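PDB 6TRI: MOR from Lactococcus phage TP901-1, which probably acts as a helix-turn-helix DNA-binding regulator of the phage, taking part in the control of its gene expression. Local coordinates for residues 22-27 with 33-38. Numbering follows the deposited sequence.
Sequences YNFAIA and RTVSLK
Helix 21-28 and helix 32-39 are joined by a short turn and pack as consecutive helices, consistent with the helix-turn-helix unit of this fold. The contact rests on three buried apolar residues: Phe24, Ala25 and Val35. The backbones come nearest at Ala25 and Val35, whose CA atoms are 6.1 Å apart. Val35 points from helix 32-39 toward helix 21-28 and divides its two methyls between two neighbours. CG2 of Val35 lies 3.6 Å from CB of Ala25. The same CG2 is 3.7 Å from CA of Ala25, so this methyl sits against both the CA and the CB of that residue. The other branch, CG1 of Val35, reaches the Phe24 ring at its edge rather than over a face, near the ring plane and 3.9 Å from CD2. With chi1 at 177°, CG1 is anti to the backbone N and is the branch turned to Phe24, while CG2, anti to the carbonyl carbon, is left for Ala25. The Phe24 side chain also touches Cys18 in the preceding loop and Leu57 on helix 47-57, so a third helix adjoins the contact. Val35 additionally meets Gln21 at the start of helix 21-28. No hydrogen bond spans the two segments. Their direct contact, which buries 124 Å² in all, therefore rests on van der Waals contact between apolar groups, and the small side chain of Ala25 is consistent with the close approach of the two helices at Val35.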
loop_
_atom_site.group_PDB
_atom_site.type_symbol
_atom_site.label_atom_id
_atom_site.label_comp_id
_atom_site.label_asym_id
_atom_site.label_seq_id
_atom_site.Cartn_x
_atom_site.Cartn_y
_atom_site.Cartn_z
ATOM N N TYR B 22 -9.060 -0.395 20.119
ATOM C CA TYR B 22 -9.436 0.970 20.465
ATOM C C TYR B 22 -8.203 1.832 20.713
ATOM O O TYR B 22 -8.101 2.942 20.190
ATOM C CB TYR B 22 -10.345 0.981 21.695
ATOM C CG TYR B 22 -10.670 2.369 22.199
ATOM C CD1 TYR B 22 -11.614 3.157 21.556
ATOM C CD2 TYR B 22 -10.035 2.890 23.320
ATOM C CE1 TYR B 22 -11.916 4.427 22.012
ATOM C CE2 TYR B 22 -10.330 4.159 23.783
ATOM C CZ TYR B 22 -11.272 4.922 23.126
ATOM O OH TYR B 22 -11.571 6.186 23.583
ATOM N N ASN B 23 -7.276 1.318 21.517
ATOM C CA ASN B 23 -6.014 2.003 21.775
ATOM C C ASN B 23 -5.267 2.291 20.484
ATOM O O ASN B 23 -4.708 3.371 20.305
ATOM C CB ASN B 23 -5.128 1.178 22.705
ATOM C CG ASN B 23 -5.608 1.196 24.139
ATOM O OD1 ASN B 23 -6.289 2.128 24.567
ATOM N ND2 ASN B 23 -5.249 0.166 24.897
ATOM N N PHE B 24 -5.266 1.312 19.587
ATOM C CA PHE B 24 -4.621 1.464 18.292
ATOM C C PHE B 24 -5.297 2.563 17.481
ATOM O O PHE B 24 -4.626 3.375 16.843
ATOM C CB PHE B 24 -4.645 0.141 17.527
ATOM C CG PHE B 24 -4.008 0.217 16.171
ATOM C CD1 PHE B 24 -2.690 0.617 16.034
ATOM C CD2 PHE B 24 -4.722 -0.120 15.035
ATOM C CE1 PHE B 24 -2.098 0.688 14.788
ATOM C CE2 PHE B 24 -4.134 -0.055 13.784
ATOM C CZ PHE B 24 -2.820 0.351 13.662
ATOM N N ALA B 25 -6.626 2.587 17.520
ATOM C CA ALA B 25 -7.410 3.598 16.816
ATOM C C ALA B 25 -7.014 5.006 17.246
ATOM O O ALA B 25 -6.740 5.866 16.408
ATOM C CB ALA B 25 -8.892 3.376 17.056
ATOM N N ILE B 26 -6.988 5.229 18.556
ATOM C CA ILE B 26 -6.586 6.512 19.122
ATOM C C ILE B 26 -5.176 6.902 18.681
ATOM O O ILE B 26 -4.918 8.060 18.350
ATOM C CB ILE B 26 -6.646 6.488 20.663
ATOM C CG1 ILE B 26 -8.037 6.059 21.137
ATOM C CG2 ILE B 26 -6.272 7.846 21.239
ATOM C CD1 ILE B 26 -9.156 6.946 20.640
ATOM N N ALA B 27 -4.272 5.927 18.668
ATOM C CA ALA B 27 -2.887 6.162 18.267
ATOM C C ALA B 27 -2.785 6.511 16.782
ATOM O O ALA B 27 -1.879 7.231 16.363
ATOM C CB ALA B 27 -2.029 4.940 18.589
ATOM N N ARG B 33 -14.429 2.229 14.688
ATOM C CA ARG B 33 -15.229 1.628 13.624
ATOM C C ARG B 33 -14.476 1.663 12.300
ATOM O O ARG B 33 -14.565 0.737 11.495
ATOM C CB ARG B 33 -16.572 2.341 13.477
ATOM C CG ARG B 33 -17.439 1.768 12.369
ATOM C CD ARG B 33 -18.557 2.718 11.997
ATOM N NE ARG B 33 -19.486 2.936 13.098
ATOM C CZ ARG B 33 -20.321 3.967 13.169
ATOM N NH1 ARG B 33 -20.330 4.879 12.206
ATOM N NH2 ARG B 33 -21.138 4.092 14.206
ATOM N N THR B 34 -13.735 2.742 12.079
ATOM C CA THR B 34 -12.903 2.866 10.892
ATOM C C THR B 34 -11.813 1.798 10.905
ATOM O O THR B 34 -11.570 1.126 9.902
ATOM C CB THR B 34 -12.264 4.262 10.803
ATOM O OG1 THR B 34 -13.295 5.252 10.691
ATOM C CG2 THR B 34 -11.352 4.356 9.600
ATOM N N VAL B 35 -11.170 1.639 12.057
ATOM C CA VAL B 35 -10.110 0.653 12.222
ATOM C C VAL B 35 -10.661 -0.763 12.096
ATOM O O VAL B 35 -10.051 -1.626 11.463
ATOM C CB VAL B 35 -9.409 0.815 13.580
ATOM C CG1 VAL B 35 -8.356 -0.259 13.771
ATOM C CG2 VAL B 35 -8.781 2.192 13.675
ATOM N N SER B 36 -11.828 -0.990 12.690
ATOM C CA SER B 36 -12.484 -2.290 12.618
ATOM C C SER B 36 -12.779 -2.718 11.181
ATOM O O SER B 36 -12.526 -3.861 10.804
ATOM C CB SER B 36 -13.782 -2.274 13.421
ATOM O OG SER B 36 -14.519 -3.459 13.187
ATOM N N LEU B 37 -13.314 -1.796 10.386
ATOM C CA LEU B 37 -13.662 -2.089 8.998
ATOM C C LEU B 37 -12.424 -2.372 8.148
ATOM O O LEU B 37 -12.497 -3.089 7.150
ATOM C CB LEU B 37 -14.455 -0.931 8.388
ATOM C CG LEU B 37 -15.853 -0.647 8.942
ATOM C CD1 LEU B 37 -16.407 0.620 8.322
ATOM C CD2 LEU B 37 -16.780 -1.818 8.681
ATOM N N LYS B 38 -11.289 -1.805 8.540
ATOM C CA LYS B 38 -10.054 -2.013 7.793
ATOM C C LYS B 38 -9.373 -3.317 8.192
ATOM O O LYS B 38 -8.866 -4.044 7.339
ATOM C CB LYS B 38 -9.108 -0.830 7.990
ATOM C CG LYS B 38 -9.598 0.431 7.306
ATOM C CD LYS B 38 -8.778 1.645 7.691
ATOM C CE LYS B 38 -9.362 2.903 7.068
ATOM N NZ LYS B 38 -9.301 2.876 5.582
#